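PDB 6P0F: GTPase subunit of restriction endonuclease from Thermococcus gammatolerans, which probably recognises modified DNA through its N-terminal YTH-like domain, as part of the GTP-driven McrBC restriction system that cleaves foreign DNA. Local coordinates for residues N3-I8 with G156-E161; I10-D15 with F73-R78; G54-T59 with E119-L124; T90-G95 with E132-S137. All blocks are in the same frame, centred on the assembly; numbering follows the deposited sequence.

Interaction 1. Residues N3-I8 with G156-E161; sequences NQLFII and GYVKPE
Leu5, Ile7 and Val158 form the tightly packed side of an antiparallel pairing between strand 5-11 and strand 155-158. Val158 CG2 lies 3.7 Å from Ile7 CD1 and a similar distance from the carbonyl oxygen of Leu5. The Leu5 and Val158 side chains run side by side and point the same way. Leu5 CG, anti to its backbone N (chi1 172°), lies 3.9 Å from Val158 CG2; Leu5 CD2 is also near Val158 CB. Met163 and Leu170 of helix 160-174 close over this apolar face.

Backbone bonds knit the strands together. Ile7 and Gly156 bond in both directions, Gly156 N to Ile7 O at 2.8 Å and Ile7 N to Gly156 O at 2.9 Å, and Val158 N adds a nearly straight bond to Leu5 O. The same Gly156 oxygen also receives a CA-H...O contact from Phe6 CA at 3.2 Å.

The other face is more open at Gln4 and Tyr157. The Phe6 and Tyr157 rings meet obliquely, planes at 51°, touching through Phe6 CE1 and Tyr157 CD1. Gln4 CB reaches the tyrosine ring edge at Tyr157 CE1, 4.0 Å away, while its amide turns to Lys64 and Asp69. Lys63 of strand 63-64 touches this face. The contact thus joins an aliphatic, helix-covered face to a mainly aromatic one, with backbone atoms making the direct polar links between the segments.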
loop_
_atom_site.group_PDB
_atom_site.type_symbol
_atom_site.label_atom_id
_atom_site.label_comp_id
_atom_site.label_asym_id
_atom_site.label_seq_id
_atom_site.Cartn_x
_atom_site.Cartn_y
_atom_site.Cartn_z
ATOM N N ASN A 3 9.542 9.881 9.316
ATOM C CA ASN A 3 9.038 9.019 8.259
ATOM C C ASN A 3 7.831 9.683 7.614
ATOM O O ASN A 3 7.402 10.774 8.002
ATOM C CB ASN A 3 8.685 7.637 8.802
ATOM C CG ASN A 3 8.053 7.703 10.174
ATOM O OD1 ASN A 3 7.051 8.385 10.365
ATOM N ND2 ASN A 3 8.649 7.009 11.152
ATOM N N GLN A 4 7.317 9.031 6.582
ATOM C CA GLN A 4 6.267 9.579 5.753
ATOM C C GLN A 4 5.033 8.690 5.820
ATOM O O GLN A 4 5.105 7.504 6.121
ATOM C CB GLN A 4 6.758 9.735 4.318
ATOM C CG GLN A 4 7.963 10.665 4.215
ATOM C CD GLN A 4 8.614 10.674 2.867
ATOM O OE1 GLN A 4 8.853 11.739 2.295
ATOM N NE2 GLN A 4 8.912 9.489 2.333
ATOM N N LEU A 5 3.886 9.304 5.547
ATOM C CA LEU A 5 2.608 8.614 5.484
ATOM C C LEU A 5 2.025 8.839 4.098
ATOM O O LEU A 5 1.906 9.987 3.646
ATOM C CB LEU A 5 1.645 9.106 6.561
ATOM C CG LEU A 5 0.193 8.620 6.511
ATOM C CD1 LEU A 5 0.204 7.075 6.646
ATOM C CD2 LEU A 5 -0.652 9.293 7.589
ATOM N N PHE A 6 1.692 7.746 3.408
ATOM C CA PHE A 6 1.095 7.785 2.086
ATOM C C PHE A 6 -0.286 7.149 2.118
ATOM O O PHE A 6 -0.566 6.299 2.967
ATOM C CB PHE A 6 1.966 7.050 1.070
ATOM C CG PHE A 6 3.328 7.622 0.940
ATOM C CD1 PHE A 6 3.551 8.724 0.134
ATOM C CD2 PHE A 6 4.389 7.084 1.648
ATOM C CE1 PHE A 6 4.813 9.279 0.020
ATOM C CE2 PHE A 6 5.665 7.629 1.515
ATOM C CZ PHE A 6 5.858 8.757 0.712
ATOM N N ILE A 7 -1.153 7.597 1.200
ATOM C CA ILE A 7 -2.462 6.986 0.967
ATOM C C ILE A 7 -2.470 6.406 -0.438
ATOM O O ILE A 7 -2.145 7.097 -1.415
ATOM C CB ILE A 7 -3.615 7.990 1.121
ATOM C CG1 ILE A 7 -3.712 8.478 2.552
ATOM C CG2 ILE A 7 -4.938 7.358 0.664
ATOM C CD1 ILE A 7 -4.518 9.765 2.660
ATOM N N ILE A 8 -2.830 5.132 -0.553
ATOM C CA ILE A 8 -2.968 4.491 -1.856
ATOM C C ILE A 8 -4.393 4.002 -1.984
ATOM O O ILE A 8 -4.884 3.229 -1.163
ATOM C CB ILE A 8 -1.954 3.363 -2.035
ATOM C CG1 ILE A 8 -0.548 3.956 -2.063
ATOM C CG2 ILE A 8 -2.240 2.582 -3.330
ATOM C CD1 ILE A 8 0.548 2.865 -2.058
ATOM N N GLY A 156 -1.454 9.466 -2.629
ATOM C CA GLY A 156 -1.342 10.733 -1.928
ATOM C C GLY A 156 -0.261 10.714 -0.867
ATOM O O GLY A 156 0.090 9.666 -0.318
ATOM N N TYR A 157 0.275 11.900 -0.595
ATOM C CA TYR A 157 1.252 12.120 0.460
ATOM C C TYR A 157 0.587 12.938 1.553
ATOM O O TYR A 157 -0.033 13.976 1.262
ATOM C CB TYR A 157 2.484 12.853 -0.078
ATOM C CG TYR A 157 3.416 13.365 1.000
ATOM C CD1 TYR A 157 4.194 12.488 1.750
ATOM C CD2 TYR A 157 3.533 14.722 1.267
ATOM C CE1 TYR A 157 5.051 12.940 2.730
ATOM C CE2 TYR A 157 4.402 15.187 2.245
ATOM C CZ TYR A 157 5.152 14.296 2.972
ATOM O OH TYR A 157 6.014 14.734 3.949
ATOM N N VAL A 158 0.663 12.468 2.793
ATOM C CA VAL A 158 0.026 13.163 3.906
ATOM C C VAL A 158 1.066 14.109 4.508
ATOM O O VAL A 158 2.070 13.677 5.088
ATOM C CB VAL A 158 -0.546 12.196 4.948
ATOM C CG1 VAL A 158 -1.258 12.958 6.062
ATOM C CG2 VAL A 158 -1.533 11.242 4.266
ATOM N N LYS A 159 0.827 15.410 4.365
ATOM C CA LYS A 159 1.807 16.368 4.832
ATOM C C LYS A 159 1.993 16.239 6.336
ATOM O O LYS A 159 1.061 15.896 7.074
ATOM C CB LYS A 159 1.385 17.787 4.446
ATOM C CG LYS A 159 1.430 17.986 2.946
ATOM C CD LYS A 159 1.549 19.447 2.534
ATOM C CE LYS A 159 1.477 19.571 1.013
ATOM N NZ LYS A 159 1.757 20.970 0.573
ATOM N N PRO A 160 3.201 16.531 6.821
ATOM C CA PRO A 160 3.487 16.394 8.259
ATOM C C PRO A 160 2.488 17.078 9.187
ATOM O O PRO A 160 2.140 16.529 10.243
ATOM C CB PRO A 160 4.875 17.042 8.394
ATOM C CG PRO A 160 5.475 17.007 7.047
ATOM C CD PRO A 160 4.370 16.966 6.034
ATOM N N GLU A 161 2.010 18.269 8.819
ATOM C CA GLU A 161 1.114 18.992 9.711
ATOM C C GLU A 161 -0.201 18.246 9.899
ATOM O O GLU A 161 -0.848 18.384 10.950
ATOM C CB GLU A 161 0.912 20.408 9.175
ATOM C CG GLU A 161 0.506 20.498 7.715
ATOM C CD GLU A 161 1.684 20.589 6.747
ATOM O OE1 GLU A 161 2.796 20.132 7.108
ATOM O OE2 GLU A 161 1.481 21.104 5.616
#

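Interaction 2. Residues I10-D15 with F73-R78; sequences IGTGTD and FYVGKR
Strands 5-11 and 70-76 run parallel here, Ile10 beside Val75 and Gly11 beside Gly76. Ile10 N donates to Tyr74 O at 2.7 Å in an almost straight bond, and Ile10 O accepts from Gly76 N at 3.2 Å. One residue beyond the bridges, Thr12 N reaches Gly76 O at 2.8 Å from well above the carbonyl plane, and Gly11 CA adds a CA-H...O contact to the same oxygen. A type II turn from Gly11 to Thr14 then leads the chain away, closed by Thr14 OG1 on Gly11 O.

Among the side chains, Ile10 sets CB against Val75 CG2 and CG1 against Phe73 CD1, 4.1 Å away; Tyr17 and Phe20 of helix 15-26 cover this patch. Thr12 CG2, anti to its carbonyl carbon, meets Val75 CG1 at 3.7 Å, and the two side chains cross at about a right angle. Thr12 OG1 lies over the Gly76 carbonyl, 3.3 Å from Gly76 C, and borders Lys77 CB. An alanine in place of Thr12 would probably leave Val75 CG1 without its methyl neighbour and open a gap beside the Gly76 peptide.

Where the direct pairing ends, a water donates to Thr12 O and accepts from Arg78 N, both at 2.8 Å. The chemistry thus shifts from apolar packing and direct backbone bonds to a solvent-mediated link as the strands separate.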
loop_
_atom_site.group_PDB
_atom_site.type_symbol
_atom_site.label_atom_id
_atom_site.label_comp_id
_atom_site.label_asym_id
_atom_site.label_seq_id
_atom_site.Cartn_x
_atom_site.Cartn_y
_atom_site.Cartn_z
ATOM N N ILE A 10 -7.263 1.934 -3.656
ATOM C CA ILE A 10 -7.459 0.675 -4.383
ATOM C C ILE A 10 -8.915 0.627 -4.811
ATOM O O ILE A 10 -9.808 0.496 -3.968
ATOM C CB ILE A 10 -7.117 -0.540 -3.505
ATOM C CG1 ILE A 10 -5.700 -0.460 -2.925
ATOM C CG2 ILE A 10 -7.371 -1.867 -4.292
ATOM C CD1 ILE A 10 -4.616 -0.484 -3.955
ATOM N N GLY A 11 -9.183 0.718 -6.119
ATOM C CA GLY A 11 -10.569 0.737 -6.563
ATOM C C GLY A 11 -11.173 -0.652 -6.664
ATOM O O GLY A 11 -10.622 -1.532 -7.335
ATOM N N THR A 12 -12.296 -0.871 -5.990
ATOM C CA THR A 12 -12.933 -2.174 -6.064
ATOM C C THR A 12 -13.548 -2.402 -7.443
ATOM O O THR A 12 -13.863 -1.471 -8.181
ATOM C CB THR A 12 -14.008 -2.323 -4.994
ATOM O OG1 THR A 12 -14.928 -1.224 -5.075
ATOM C CG2 THR A 12 -13.357 -2.330 -3.602
ATOM N N GLY A 13 -13.701 -3.679 -7.783
ATOM C CA GLY A 13 -14.214 -4.030 -9.090
ATOM C C GLY A 13 -13.257 -3.819 -10.236
ATOM O O GLY A 13 -13.687 -3.827 -11.396
ATOM N N THR A 14 -11.980 -3.611 -9.951
ATOM C CA THR A 14 -10.964 -3.409 -10.960
ATOM C C THR A 14 -9.855 -4.439 -10.789
ATOM O O THR A 14 -9.746 -5.124 -9.758
ATOM C CB THR A 14 -10.359 -1.997 -10.915
ATOM O OG1 THR A 14 -9.495 -1.855 -9.780
ATOM C CG2 THR A 14 -11.437 -0.923 -10.850
ATOM N N ASP A 15 -9.005 -4.517 -11.813
ATOM C CA ASP A 15 -7.842 -5.394 -11.732
ATOM C C ASP A 15 -6.942 -4.997 -10.563
ATOM O O ASP A 15 -6.248 -5.854 -9.991
ATOM C CB ASP A 15 -7.061 -5.349 -13.041
ATOM C CG ASP A 15 -7.787 -6.051 -14.190
ATOM O OD1 ASP A 15 -8.798 -6.753 -13.955
ATOM O OD2 ASP A 15 -7.314 -5.917 -15.332
ATOM N N PHE A 73 -3.933 2.047 2.883
ATOM C CA PHE A 73 -4.622 1.585 1.681
ATOM C C PHE A 73 -6.103 1.872 1.884
ATOM O O PHE A 73 -6.746 1.289 2.764
ATOM C CB PHE A 73 -4.393 0.094 1.451
ATOM C CG PHE A 73 -3.021 -0.265 1.019
ATOM C CD1 PHE A 73 -2.596 -0.109 -0.282
ATOM C CD2 PHE A 73 -2.145 -0.817 1.942
ATOM C CE1 PHE A 73 -1.319 -0.489 -0.660
ATOM C CE2 PHE A 73 -0.856 -1.206 1.561
ATOM C CZ PHE A 73 -0.453 -1.044 0.271
ATOM N N TYR A 74 -6.653 2.786 1.086
ATOM C CA TYR A 74 -8.081 3.027 1.038
ATOM C C TYR A 74 -8.686 2.079 0.008
ATOM O O TYR A 74 -8.169 1.991 -1.095
ATOM C CB TYR A 74 -8.339 4.470 0.604
ATOM C CG TYR A 74 -8.147 5.572 1.611
ATOM C CD1 TYR A 74 -7.488 5.364 2.814
ATOM C CD2 TYR A 74 -8.637 6.838 1.341
ATOM C CE1 TYR A 74 -7.325 6.397 3.726
ATOM C CE2 TYR A 74 -8.487 7.881 2.249
ATOM C CZ TYR A 74 -7.819 7.657 3.423
ATOM O OH TYR A 74 -7.679 8.691 4.329
ATOM N N VAL A 75 -9.765 1.384 0.363
ATOM C CA VAL A 75 -10.378 0.401 -0.530
ATOM C C VAL A 75 -11.846 0.767 -0.710
ATOM O O VAL A 75 -12.603 0.822 0.266
ATOM C CB VAL A 75 -10.226 -1.024 0.017
ATOM C CG1 VAL A 75 -10.859 -2.033 -0.951
ATOM C CG2 VAL A 75 -8.748 -1.344 0.274
ATOM N N GLY A 76 -12.266 0.976 -1.952
ATOM C CA GLY A 76 -13.636 1.380 -2.198
ATOM C C GLY A 76 -13.861 1.571 -3.685
ATOM O O GLY A 76 -12.946 1.414 -4.490
ATOM N N LYS A 77 -15.087 1.975 -4.017
ATOM C CA LYS A 77 -15.523 2.150 -5.407
ATOM C C LYS A 77 -15.137 3.550 -5.878
ATOM O O LYS A 77 -15.673 4.558 -5.394
ATOM C CB LYS A 77 -17.025 1.898 -5.488
ATOM C CG LYS A 77 -17.696 2.304 -6.775
ATOM C CD LYS A 77 -17.254 1.441 -7.923
ATOM C CE LYS A 77 -18.153 1.738 -9.134
ATOM N NZ LYS A 77 -19.114 0.622 -9.425
ATOM N N ARG A 78 -14.185 3.607 -6.801
ATOM C CA ARG A 78 -13.767 4.884 -7.345
ATOM C C ARG A 78 -14.854 5.397 -8.273
ATOM O O ARG A 78 -15.206 4.710 -9.232
ATOM C CB ARG A 78 -12.449 4.749 -8.092
ATOM C CG ARG A 78 -11.976 6.074 -8.625
ATOM C CD ARG A 78 -10.529 6.044 -9.141
ATOM N NE ARG A 78 -9.589 5.635 -8.095
ATOM C CZ ARG A 78 -9.101 6.454 -7.168
ATOM N NH1 ARG A 78 -9.431 7.730 -7.178
ATOM N NH2 ARG A 78 -8.265 5.987 -6.242
HETATM O O HOH W 1 -13.365 1.312 -8.260
#

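Interaction 3. Residues G54-T59 with E119-L124; sequences GRSKET and ENFRFL
Phe123 lays its ring against the Ser56-Glu58 backbone, and almost every atom of the side chain has a neighbour there. CB begins between two carbonyl oxygens, 3.4 Å from Arg55 O and slightly farther from Lys57 O. CG, beside the backbone N (chi1 -69°), sits by Lys57 C. On one rim CD1 and CE1 both touch Glu58 CB at 3.7 Å; on the other, CD2 and CE2 come to 3.3 Å from Ser56 O, which lies at the ring edge. Phe123 CZ, the tip, is 4.0 Å from Glu58 N, the atom that rides over the ring centre. The guanidinium of Arg122 also lies against Phe123 CZ, while Arg122 NH1 is held by Glu102 in a salt bridge and by Ile103 O.

Two backbone bonds hold the Phe123 main chain against Arg55: Arg55 N to Phe123 O and Phe123 N to Arg55 O, each 2.9 Å. One residue earlier, Gly54 CA makes CA-H...O contacts with Phe121 O and Phe123 O; without a side chain, Gly54 also lets Leu124 CD2 come close.

Arg122 and Phe123 together oppose the single residue Arg55, a classic beta bulge where strand 123-127 begins its antiparallel pairing with the end of strand 49-55.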
loop_
_atom_site.group_PDB
_atom_site.type_symbol
_atom_site.label_atom_id
_atom_site.label_comp_id
_atom_site.label_asym_id
_atom_site.label_seq_id
_atom_site.Cartn_x
_atom_site.Cartn_y
_atom_site.Cartn_z
ATOM N N GLY A 54 3.060 -2.874 -5.537
ATOM C CA GLY A 54 3.955 -2.354 -6.546
ATOM C C GLY A 54 3.324 -1.160 -7.241
ATOM O O GLY A 54 2.101 -1.058 -7.348
ATOM N N ARG A 55 4.188 -0.268 -7.715
ATOM C CA ARG A 55 3.746 0.949 -8.395
ATOM C C ARG A 55 4.632 1.191 -9.604
ATOM O O ARG A 55 5.718 0.624 -9.716
ATOM C CB ARG A 55 3.810 2.169 -7.481
ATOM C CG ARG A 55 2.896 2.098 -6.278
ATOM C CD ARG A 55 2.937 3.390 -5.473
ATOM N NE ARG A 55 2.447 4.499 -6.272
ATOM C CZ ARG A 55 3.215 5.491 -6.692
ATOM N NH1 ARG A 55 4.508 5.517 -6.373
ATOM N NH2 ARG A 55 2.690 6.456 -7.419
ATOM N N SER A 56 4.147 2.078 -10.502
ATOM C CA SER A 56 4.882 2.483 -11.700
ATOM C C SER A 56 6.059 3.410 -11.418
ATOM O O SER A 56 6.968 3.476 -12.251
ATOM C CB SER A 56 3.963 3.216 -12.686
ATOM O OG SER A 56 2.721 2.556 -12.840
ATOM N N LYS A 57 6.062 4.132 -10.294
ATOM C CA LYS A 57 7.126 5.073 -9.965
ATOM C C LYS A 57 7.616 4.867 -8.540
ATOM O O LYS A 57 6.914 4.311 -7.691
ATOM C CB LYS A 57 6.678 6.535 -10.074
ATOM C CG LYS A 57 6.133 6.955 -11.408
ATOM C CD LYS A 57 6.014 8.478 -11.480
ATOM C CE LYS A 57 6.837 9.052 -12.641
ATOM N NZ LYS A 57 6.037 9.224 -13.898
ATOM N N GLU A 58 8.833 5.364 -8.286
ATOM C CA GLU A 58 9.443 5.342 -6.965
ATOM C C GLU A 58 8.853 6.378 -6.027
ATOM O O GLU A 58 9.031 6.261 -4.800
ATOM C CB GLU A 58 10.946 5.593 -7.104
ATOM C CG GLU A 58 11.774 5.213 -5.897
ATOM C CD GLU A 58 13.261 5.244 -6.212
ATOM O OE1 GLU A 58 13.961 4.243 -5.914
ATOM O OE2 GLU A 58 13.713 6.261 -6.785
ATOM N N THR A 59 8.195 7.403 -6.576
ATOM C CA THR A 59 7.758 8.548 -5.787
ATOM C C THR A 59 6.242 8.683 -5.767
ATOM O O THR A 59 5.552 8.249 -6.690
ATOM C CB THR A 59 8.336 9.862 -6.338
ATOM O OG1 THR A 59 7.841 10.065 -7.668
ATOM C CG2 THR A 59 9.852 9.806 -6.366
ATOM N N GLU A 119 3.811 -6.410 -14.871
ATOM C CA GLU A 119 5.098 -5.937 -15.346
ATOM C C GLU A 119 5.198 -4.431 -15.295
ATOM O O GLU A 119 6.314 -3.905 -15.272
ATOM C CB GLU A 119 5.338 -6.434 -16.771
ATOM C CG GLU A 119 4.246 -6.051 -17.741
ATOM C CD GLU A 119 4.439 -6.740 -19.073
ATOM O OE1 GLU A 119 5.177 -7.749 -19.098
ATOM O OE2 GLU A 119 3.873 -6.273 -20.092
ATOM N N ASN A 120 4.064 -3.731 -15.224
ATOM C CA ASN A 120 4.076 -2.277 -15.109
ATOM C C ASN A 120 4.510 -1.795 -13.723
ATOM O O ASN A 120 5.017 -0.676 -13.587
ATOM C CB ASN A 120 2.681 -1.710 -15.392
ATOM C CG ASN A 120 2.251 -1.861 -16.844
ATOM O OD1 ASN A 120 3.057 -2.205 -17.715
ATOM N ND2 ASN A 120 0.970 -1.607 -17.109
ATOM N N PHE A 121 4.306 -2.605 -12.689
ATOM C CA PHE A 121 4.336 -2.127 -11.305
ATOM C C PHE A 121 5.633 -2.536 -10.607
ATOM O O PHE A 121 5.645 -3.227 -9.571
ATOM C CB PHE A 121 3.117 -2.653 -10.553
ATOM C CG PHE A 121 1.815 -2.371 -11.246
ATOM C CD1 PHE A 121 1.357 -1.085 -11.351
ATOM C CD2 PHE A 121 1.074 -3.388 -11.809
ATOM C CE1 PHE A 121 0.157 -0.807 -11.994
ATOM C CE2 PHE A 121 -0.116 -3.119 -12.468
ATOM C CZ PHE A 121 -0.579 -1.828 -12.547
ATOM N N ARG A 122 6.742 -2.051 -11.154
ATOM C CA ARG A 122 8.045 -2.581 -10.799
ATOM C C ARG A 122 8.682 -1.939 -9.565
ATOM O O ARG A 122 9.714 -2.428 -9.103
ATOM C CB ARG A 122 8.996 -2.445 -11.991
ATOM C CG ARG A 122 9.389 -1.005 -12.318
ATOM C CD ARG A 122 10.117 -0.939 -13.666
ATOM N NE ARG A 122 10.585 0.422 -13.941
ATOM C CZ ARG A 122 11.725 0.933 -13.480
ATOM N NH1 ARG A 122 12.538 0.195 -12.730
ATOM N NH2 ARG A 122 12.067 2.179 -13.781
ATOM N N PHE A 123 8.105 -0.886 -9.006
ATOM C CA PHE A 123 8.594 -0.329 -7.745
ATOM C C PHE A 123 7.836 -1.000 -6.607
ATOM O O PHE A 123 6.674 -0.675 -6.328
ATOM C CB PHE A 123 8.451 1.192 -7.755
ATOM C CG PHE A 123 9.396 1.855 -8.728
ATOM C CD1 PHE A 123 10.716 2.113 -8.376
ATOM C CD2 PHE A 123 8.975 2.177 -10.004
ATOM C CE1 PHE A 123 11.595 2.701 -9.279
ATOM C CE2 PHE A 123 9.851 2.757 -10.915
ATOM C CZ PHE A 123 11.160 3.017 -10.549
ATOM N N LEU A 124 8.507 -1.941 -5.938
ATOM C CA LEU A 124 7.864 -2.779 -4.943
ATOM C C LEU A 124 8.088 -2.255 -3.535
ATOM O O LEU A 124 9.172 -1.766 -3.193
ATOM C CB LEU A 124 8.397 -4.218 -5.017
ATOM C CG LEU A 124 8.436 -4.926 -6.368
ATOM C CD1 LEU A 124 8.931 -6.361 -6.167
ATOM C CD2 LEU A 124 7.066 -4.911 -7.005
#

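Interaction 4. Residues T90-G95 with E132-S137; sequences TAVYLG and EKLHHS
Tyr93 and Lys133 face each other across a non-hydrogen-bonded antiparallel pair, and the lysine's extended chain crosses the ring obliquely, CG over its face and CD and CE by the hydroxyl. This is a CH-pi contact: anti to its backbone N (chi1 -168°), Lys133 CG stands 4.1 Å from the Tyr93 ring centroid, 27° off its normal. Beyond it, Lys133 CE comes to 3.5 Å from Tyr93 OH and also borders Ala91 CB. A serine in place of Tyr93 would probably leave the lysine's methylenes without the ring and hydroxyl they pack on and the chain freer to turn.

The backbone bonds flank this pair. Leu94 and Glu132 exchange N-H...O bonds in both directions at 2.8 Å, and Leu134 N donates to Val92 O. Past this point the chains separate, and a water accepts from Val92 N at 2.9 Å and donates to Leu134 O and His136 O, so one molecule bridges three backbone groups.

Apolar contacts centre on Leu134, whose two methyls divide the work: CD1 meets Val92 CG1 at 3.8 Å and CD2 meets Leu94 CB at 4.0 Å.

Ser137 N-caps helix 138-145, whose Ile141 packs on Val92 and Leu134, while Ile173 of helix 160-174 reaches Leu94 and Leu134. Strand 91-102 thus lies between strands 70-76 and 132-133, with both helices against its valine and leucine side chains.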
loop_
_atom_site.group_PDB
_atom_site.type_symbol
_atom_site.label_atom_id
_atom_site.label_comp_id
_atom_site.label_asym_id
_atom_site.label_seq_id
_atom_site.Cartn_x
_atom_site.Cartn_y
_atom_site.Cartn_z
ATOM N N THR A 90 -16.545 0.512 2.071
ATOM C CA THR A 90 -15.157 0.952 2.046
ATOM C C THR A 90 -14.384 0.278 3.170
ATOM O O THR A 90 -14.960 -0.214 4.140
ATOM C CB THR A 90 -14.994 2.474 2.197
ATOM O OG1 THR A 90 -15.372 2.889 3.514
ATOM C CG2 THR A 90 -15.840 3.231 1.161
ATOM N N ALA A 91 -13.062 0.262 3.016
ATOM C CA ALA A 91 -12.192 -0.261 4.066
ATOM C C ALA A 91 -10.865 0.477 4.013
ATOM O O ALA A 91 -10.511 1.086 3.007
ATOM C CB ALA A 91 -11.976 -1.755 3.928
ATOM N N VAL A 92 -10.138 0.449 5.132
ATOM C CA VAL A 92 -8.820 1.058 5.199
ATOM C C VAL A 92 -7.881 0.055 5.850
ATOM O O VAL A 92 -8.227 -0.548 6.872
ATOM C CB VAL A 92 -8.826 2.377 6.002
ATOM C CG1 VAL A 92 -7.443 2.977 6.001
ATOM C CG2 VAL A 92 -9.850 3.348 5.398
ATOM N N TYR A 93 -6.700 -0.100 5.273
ATOM C CA TYR A 93 -5.656 -0.944 5.827
ATOM C C TYR A 93 -4.428 -0.095 6.126
ATOM O O TYR A 93 -4.115 0.825 5.370
ATOM C CB TYR A 93 -5.280 -2.083 4.849
ATOM C CG TYR A 93 -6.420 -3.048 4.560
ATOM C CD1 TYR A 93 -7.453 -2.680 3.712
ATOM C CD2 TYR A 93 -6.442 -4.329 5.122
ATOM C CE1 TYR A 93 -8.515 -3.565 3.447
ATOM C CE2 TYR A 93 -7.488 -5.199 4.882
ATOM C CZ TYR A 93 -8.502 -4.823 4.029
ATOM O OH TYR A 93 -9.525 -5.717 3.783
ATOM N N LEU A 94 -3.708 -0.417 7.205
ATOM C CA LEU A 94 -2.499 0.309 7.590
ATOM C C LEU A 94 -1.312 -0.646 7.572
ATOM O O LEU A 94 -1.320 -1.653 8.275
ATOM C CB LEU A 94 -2.662 0.920 8.985
ATOM C CG LEU A 94 -1.410 1.616 9.522
ATOM C CD1 LEU A 94 -1.043 2.837 8.703
ATOM C CD2 LEU A 94 -1.629 2.035 10.972
ATOM N N GLY A 95 -0.306 -0.320 6.778
ATOM C CA GLY A 95 0.931 -1.065 6.771
ATOM C C GLY A 95 2.138 -0.196 7.034
ATOM O O GLY A 95 2.070 1.029 6.875
ATOM N N GLU A 132 -2.829 -4.050 8.483
ATOM C CA GLU A 132 -3.902 -4.248 9.438
ATOM C C GLU A 132 -5.177 -3.581 8.960
ATOM O O GLU A 132 -5.165 -2.388 8.644
ATOM C CB GLU A 132 -3.492 -3.633 10.769
ATOM C CG GLU A 132 -4.368 -3.993 11.898
ATOM C CD GLU A 132 -3.829 -5.202 12.598
ATOM O OE1 GLU A 132 -2.829 -5.062 13.331
ATOM O OE2 GLU A 132 -4.390 -6.291 12.381
ATOM N N LYS A 133 -6.278 -4.340 8.912
ATOM C CA LYS A 133 -7.564 -3.745 8.562
ATOM C C LYS A 133 -8.049 -2.880 9.715
ATOM O O LYS A 133 -8.253 -3.368 10.839
ATOM C CB LYS A 133 -8.589 -4.822 8.237
ATOM C CG LYS A 133 -9.872 -4.311 7.597
ATOM C CD LYS A 133 -10.759 -5.483 7.128
ATOM C CE LYS A 133 -11.916 -5.008 6.275
ATOM N NZ LYS A 133 -12.757 -6.142 5.768
ATOM N N LEU A 134 -8.209 -1.597 9.460
ATOM C CA LEU A 134 -8.677 -0.716 10.509
ATOM C C LEU A 134 -10.186 -0.858 10.713
ATOM O O LEU A 134 -10.953 -1.263 9.834
ATOM C CB LEU A 134 -8.345 0.748 10.196
ATOM C CG LEU A 134 -6.892 1.081 9.903
ATOM C CD1 LEU A 134 -6.661 2.544 9.697
ATOM C CD2 LEU A 134 -6.036 0.534 11.053
ATOM N N HIS A 135 -10.600 -0.485 11.911
ATOM C CA HIS A 135 -11.988 -0.474 12.299
ATOM C C HIS A 135 -12.796 0.582 11.559
ATOM O O HIS A 135 -14.006 0.420 11.407
ATOM C CB HIS A 135 -12.011 -0.237 13.801
ATOM C CG HIS A 135 -13.364 -0.236 14.373
ATOM N ND1 HIS A 135 -14.104 0.923 14.515
ATOM C CD2 HIS A 135 -14.111 -1.242 14.866
ATOM C CE1 HIS A 135 -15.249 0.611 15.078
ATOM N NE2 HIS A 135 -15.294 -0.692 15.291
ATOM N N HIS A 136 -12.147 1.601 11.029
ATOM C CA HIS A 136 -12.830 2.780 10.531
ATOM C C HIS A 136 -13.011 2.778 9.025
ATOM O O HIS A 136 -12.230 2.174 8.286
ATOM C CB HIS A 136 -12.028 4.004 10.920
ATOM C CG HIS A 136 -11.680 4.057 12.365
ATOM N ND1 HIS A 136 -12.552 4.549 13.308
ATOM C CD2 HIS A 136 -10.572 3.662 13.037
ATOM C CE1 HIS A 136 -11.992 4.470 14.501
ATOM N NE2 HIS A 136 -10.786 3.950 14.363
ATOM N N SER A 137 -14.052 3.498 8.589
ATOM C CA SER A 137 -14.336 3.782 7.193
ATOM C C SER A 137 -13.306 4.734 6.592
ATOM O O SER A 137 -12.580 5.444 7.303
ATOM C CB SER A 137 -15.698 4.467 7.086
ATOM O OG SER A 137 -15.680 5.624 7.938
HETATM O O HOH W 2 -11.683 -0.423 7.465
#

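All four contacts belong to one mixed sheet. Interactions 1 and 2 share strand 5-11 and are both largely buried; they touch where Ile8 O meets Tyr74 N at 2.9 Å, the first pairing antiparallel and the second parallel. Interaction 4, partly buried, adjoins interaction 2 because strands 70-76 and 91-102 are neighbours, with Val75 N 2.8 Å from Ala91 O. Interaction 3 is the surface contact, its centre about 23 Å from that of interaction 4. Interactions 1 and 4 pack side chains under helix 160-174 and interaction 2 under helix 15-26; a water bridges the backbones where direct pairing ends in interactions 2 and 4. Interaction 3 relies on an aromatic ring against backbone.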